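Local coordinates for mandelate racemase / muconate lactonizing enzyme, C-terminal domain protein (Pseudovibrio sp. JE062, PDB 4JHM) that is of undefined specific function but belongs to the enolase superfamily, pairing a mandelate racemase/muconate lactonizing enzyme-type N-terminal domain with a TIM-barrel-like domain, at residues K135-Y149 and C156-Y169. Sequence-based numbering, arbitrary orientation.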
# COMPACT_ATOMS: atom_id res chain seq x y z
N LYS A 135 25.87 -26.36 15.25
CA LYS A 135 25.71 -25.84 16.61
C LYS A 135 24.34 -26.18 17.17
O LYS A 135 23.33 -25.92 16.52
CB LYS A 135 25.86 -24.31 16.63
CG LYS A 135 27.29 -23.81 16.50
CD LYS A 135 27.90 -23.52 17.85
CE LYS A 135 29.42 -23.54 17.79
NZ LYS A 135 29.94 -22.60 16.76
N SER A 136 24.31 -26.74 18.37
CA SER A 136 23.05 -27.00 19.06
C SER A 136 22.84 -26.00 20.20
O SER A 136 23.77 -25.33 20.63
CB SER A 136 23.04 -28.42 19.63
OG SER A 136 24.09 -28.60 20.57
N TYR A 137 21.61 -25.91 20.68
CA TYR A 137 21.33 -25.22 21.93
C TYR A 137 20.58 -26.15 22.88
O TYR A 137 19.78 -26.98 22.45
CB TYR A 137 20.54 -23.92 21.71
CG TYR A 137 19.17 -24.10 21.10
CD1 TYR A 137 18.07 -24.39 21.90
CD2 TYR A 137 18.96 -23.96 19.74
CE1 TYR A 137 16.81 -24.55 21.35
CE2 TYR A 137 17.71 -24.12 19.18
CZ TYR A 137 16.63 -24.41 19.99
OH TYR A 137 15.39 -24.58 19.43
N ALA A 138 20.86 -26.02 24.17
CA ALA A 138 20.14 -26.78 25.18
C ALA A 138 18.77 -26.14 25.38
O ALA A 138 18.67 -24.97 25.76
CB ALA A 138 20.92 -26.81 26.48
N SER A 139 17.72 -26.90 25.11
CA SER A 139 16.36 -26.41 25.30
C SER A 139 15.89 -26.87 26.67
O SER A 139 15.67 -28.05 26.90
CB SER A 139 15.45 -26.97 24.20
OG SER A 139 14.39 -26.08 23.93
N THR A 140 15.76 -25.92 27.59
CA THR A 140 15.69 -26.24 29.02
C THR A 140 14.27 -26.49 29.52
O THR A 140 13.31 -26.04 28.90
CB THR A 140 16.28 -25.10 29.87
OG1 THR A 140 15.28 -24.12 30.13
CG2 THR A 140 17.46 -24.45 29.16
N PRO A 141 14.15 -27.20 30.64
CA PRO A 141 12.87 -27.33 31.32
C PRO A 141 12.58 -26.09 32.15
O PRO A 141 13.44 -25.21 32.28
CB PRO A 141 13.09 -28.54 32.24
CG PRO A 141 14.54 -28.50 32.56
CD PRO A 141 15.22 -27.94 31.34
N MSE A 142 11.38 -26.02 32.71
CA MSE A 142 10.99 -24.89 33.54
C MSE A 142 11.16 -25.25 34.98
O MSE A 142 10.68 -26.29 35.43
CB MSE A 142 9.55 -24.54 33.18
CG MSE A 142 8.70 -24.10 34.36
SE MSE A 142 6.85 -23.88 33.72
CE MSE A 142 6.37 -22.38 34.91
N PHE A 143 11.87 -24.41 35.73
CA PHE A 143 12.01 -24.62 37.16
C PHE A 143 11.06 -23.70 37.93
O PHE A 143 10.63 -22.67 37.41
CB PHE A 143 13.46 -24.38 37.60
CG PHE A 143 14.46 -25.24 36.88
CD1 PHE A 143 14.42 -26.62 37.01
CD2 PHE A 143 15.44 -24.68 36.08
CE1 PHE A 143 15.34 -27.42 36.35
CE2 PHE A 143 16.36 -25.48 35.43
CZ PHE A 143 16.31 -26.85 35.56
N ASP A 144 10.73 -24.09 39.16
CA ASP A 144 9.77 -23.35 39.98
C ASP A 144 10.35 -22.02 40.48
O ASP A 144 9.63 -21.03 40.58
CB ASP A 144 9.30 -24.19 41.17
CG ASP A 144 8.23 -25.20 40.78
OD1 ASP A 144 8.45 -25.96 39.82
OD2 ASP A 144 7.17 -25.23 41.44
N THR A 145 11.64 -22.02 40.81
CA THR A 145 12.31 -20.80 41.26
C THR A 145 13.47 -20.43 40.34
O THR A 145 14.11 -21.29 39.74
CB THR A 145 12.86 -20.94 42.69
OG1 THR A 145 13.60 -22.16 42.81
CG2 THR A 145 11.72 -20.94 43.69
N VAL A 146 13.74 -19.13 40.25
CA VAL A 146 14.81 -18.60 39.41
C VAL A 146 16.17 -19.20 39.75
O VAL A 146 17.00 -19.39 38.86
CB VAL A 146 14.92 -17.06 39.56
CG1 VAL A 146 16.30 -16.58 39.12
CG2 VAL A 146 13.83 -16.37 38.77
N GLU A 147 16.39 -19.49 41.03
CA GLU A 147 17.69 -19.96 41.51
C GLU A 147 18.02 -21.37 41.02
O GLU A 147 19.19 -21.73 40.90
CB GLU A 147 17.76 -19.90 43.04
CG GLU A 147 17.80 -18.49 43.62
CD GLU A 147 16.51 -17.72 43.43
OE1 GLU A 147 15.43 -18.36 43.34
OE2 GLU A 147 16.56 -16.47 43.37
N GLU A 148 16.99 -22.16 40.74
CA GLU A 148 17.17 -23.51 40.23
C GLU A 148 17.82 -23.51 38.84
O GLU A 148 18.37 -24.52 38.41
CB GLU A 148 15.83 -24.25 40.16
CG GLU A 148 15.22 -24.56 41.52
CD GLU A 148 13.93 -25.35 41.42
OE1 GLU A 148 13.98 -26.51 40.94
OE2 GLU A 148 12.87 -24.83 41.83
N TYR A 149 17.75 -22.37 38.15
CA TYR A 149 18.26 -22.27 36.79
C TYR A 149 19.78 -22.23 36.71
O TYR A 149 20.36 -22.67 35.72
CB TYR A 149 17.69 -21.02 36.10
CG TYR A 149 16.30 -21.22 35.51
CD1 TYR A 149 15.16 -21.04 36.28
CD2 TYR A 149 16.14 -21.61 34.19
CE1 TYR A 149 13.90 -21.23 35.75
CE2 TYR A 149 14.89 -21.81 33.65
CZ TYR A 149 13.77 -21.61 34.43
OH TYR A 149 12.51 -21.80 33.90
N CYS A 156 25.17 -27.01 31.48
CA CYS A 156 25.09 -26.74 30.06
C CYS A 156 26.43 -26.23 29.54
O CYS A 156 26.91 -26.68 28.50
CB CYS A 156 23.99 -25.71 29.76
SG CYS A 156 22.31 -26.30 30.04
N ILE A 157 27.04 -25.31 30.28
CA ILE A 157 28.27 -24.66 29.84
C ILE A 157 29.49 -25.59 29.93
O ILE A 157 30.41 -25.49 29.13
CB ILE A 157 28.53 -23.36 30.62
CG1 ILE A 157 27.40 -22.36 30.37
CG2 ILE A 157 29.87 -22.75 30.22
CD1 ILE A 157 27.38 -21.18 31.31
N GLU A 158 29.50 -26.48 30.91
CA GLU A 158 30.56 -27.49 30.99
C GLU A 158 30.36 -28.54 29.90
O GLU A 158 31.33 -28.95 29.26
CB GLU A 158 30.61 -28.15 32.37
CG GLU A 158 31.68 -27.59 33.30
CD GLU A 158 33.10 -27.89 32.83
OE1 GLU A 158 33.45 -27.52 31.69
OE2 GLU A 158 33.87 -28.49 33.61
N HIS A 159 29.12 -28.97 29.69
CA HIS A 159 28.85 -30.03 28.72
C HIS A 159 29.29 -29.60 27.33
O HIS A 159 29.50 -30.45 26.47
CB HIS A 159 27.37 -30.42 28.72
CG HIS A 159 27.10 -31.72 28.02
ND1 HIS A 159 27.51 -32.93 28.52
CD2 HIS A 159 26.47 -31.99 26.85
CE1 HIS A 159 27.14 -33.90 27.70
NE2 HIS A 159 26.51 -33.35 26.68
N GLY A 160 29.42 -28.30 27.12
CA GLY A 160 29.97 -27.77 25.87
C GLY A 160 29.01 -26.90 25.08
O GLY A 160 29.39 -26.34 24.05
N PHE A 161 27.78 -26.77 25.57
CA PHE A 161 26.74 -26.03 24.87
C PHE A 161 27.12 -24.57 24.65
O PHE A 161 27.68 -23.92 25.53
CB PHE A 161 25.42 -26.09 25.63
CG PHE A 161 24.67 -27.39 25.46
CD1 PHE A 161 24.18 -27.76 24.22
CD2 PHE A 161 24.44 -28.22 26.55
CE1 PHE A 161 23.48 -28.95 24.06
CE2 PHE A 161 23.74 -29.41 26.39
CZ PHE A 161 23.26 -29.77 25.15
N THR A 162 26.79 -24.07 23.46
CA THR A 162 27.14 -22.72 23.04
C THR A 162 25.96 -21.76 23.14
O THR A 162 26.11 -20.55 22.96
CB THR A 162 27.60 -22.75 21.57
OG1 THR A 162 26.82 -23.73 20.85
CG2 THR A 162 29.08 -23.12 21.49
N ALA A 163 24.78 -22.30 23.41
CA ALA A 163 23.56 -21.52 23.42
C ALA A 163 22.50 -22.21 24.26
O ALA A 163 22.44 -23.43 24.32
CB ALA A 163 23.05 -21.32 22.00
N ILE A 164 21.66 -21.41 24.92
CA ILE A 164 20.60 -21.95 25.75
C ILE A 164 19.28 -21.24 25.47
O ILE A 164 19.20 -20.01 25.56
CB ILE A 164 20.94 -21.78 27.24
CG1 ILE A 164 22.23 -22.54 27.57
CG2 ILE A 164 19.79 -22.27 28.10
CD1 ILE A 164 22.66 -22.41 29.02
N LYS A 165 18.26 -22.01 25.13
CA LYS A 165 16.91 -21.47 25.03
C LYS A 165 16.15 -21.83 26.29
O LYS A 165 15.76 -22.98 26.49
CB LYS A 165 16.16 -21.99 23.80
CG LYS A 165 14.71 -21.51 23.77
CD LYS A 165 13.97 -21.92 22.50
CE LYS A 165 13.48 -23.36 22.56
NZ LYS A 165 12.93 -23.80 21.25
N LEU A 166 15.93 -20.82 27.13
CA LEU A 166 15.21 -21.01 28.37
C LEU A 166 13.73 -21.20 28.09
O LEU A 166 13.13 -20.42 27.37
CB LEU A 166 15.37 -19.78 29.26
CG LEU A 166 16.79 -19.31 29.55
CD1 LEU A 166 16.77 -17.87 30.04
CD2 LEU A 166 17.45 -20.22 30.56
N HIS A 167 13.14 -22.25 28.66
CA HIS A 167 11.69 -22.28 28.79
C HIS A 167 11.36 -21.64 30.12
O HIS A 167 12.06 -21.87 31.11
CB HIS A 167 11.13 -23.70 28.69
CG HIS A 167 10.99 -24.18 27.28
ND1 HIS A 167 11.81 -25.15 26.74
CD2 HIS A 167 10.16 -23.80 26.28
CE1 HIS A 167 11.47 -25.37 25.48
NE2 HIS A 167 10.47 -24.56 25.18
N CYS A 168 10.32 -20.82 30.14
CA CYS A 168 10.05 -19.97 31.29
C CYS A 168 8.63 -20.11 31.80
O CYS A 168 7.87 -20.98 31.35
CB CYS A 168 10.34 -18.51 30.93
SG CYS A 168 9.31 -17.88 29.58
N TYR A 169 8.27 -19.25 32.74
CA TYR A 169 6.96 -19.27 33.35
C TYR A 169 5.88 -18.81 32.37
O TYR A 169 4.71 -19.14 32.53
CB TYR A 169 6.96 -18.41 34.61
CG TYR A 169 8.08 -18.77 35.56
CD1 TYR A 169 7.94 -19.82 36.46
CD2 TYR A 169 9.29 -18.08 35.55
CE1 TYR A 169 8.96 -20.17 37.33
CE2 TYR A 169 10.32 -18.42 36.41
CZ TYR A 169 10.15 -19.46 37.30
OH TYR A 169 11.16 -19.82 38.16
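Lys165 leaves its strand with CG anti to the backbone N (chi1 175°) and bends only at chi3, which takes its chain obliquely across the Tyr137 ring and brings NZ to Tyr137 OH for a 3.2 Å hydrogen bond. In His167, CG stands anti to the carbonyl carbon (chi1 -81°), which carries the ring to the Thr140 carbonyl, where its rotation about CB-CG points ND1 at Thr140 O; this 2.8 Å bond lies both in the imidazole plane and in the carbonyl plane. Thr140 answers through OG1, which accepts His167 N at 3.2 Å, so backbone and side chain of Thr140 both hold His167. Earlier along the segments the backbones pair in parallel, Ala138 N giving to Ala163 O at 3.0 Å and Thr140 N to Lys165 O almost straight (173°). On the face of the sheet away from Ser139 and Lys165, Ala138 CB sits squarely over the Phe161 ring, 3.7 Å from its centroid, a CH-pi contact. Farther on, Tyr149 OH donates to His167 O at 2.8 Å, tying Tyr149 to the backbone that follows Leu166. The contact illustrates the right-handed beta-alpha-beta unit of a TIM barrel: helix 149-159 links strands 133-139 and 163-167, Lys165 forms salt bridges with Glu324 and Glu222, and strands 323-326 and 192-196 continue the barrel sheet on either side.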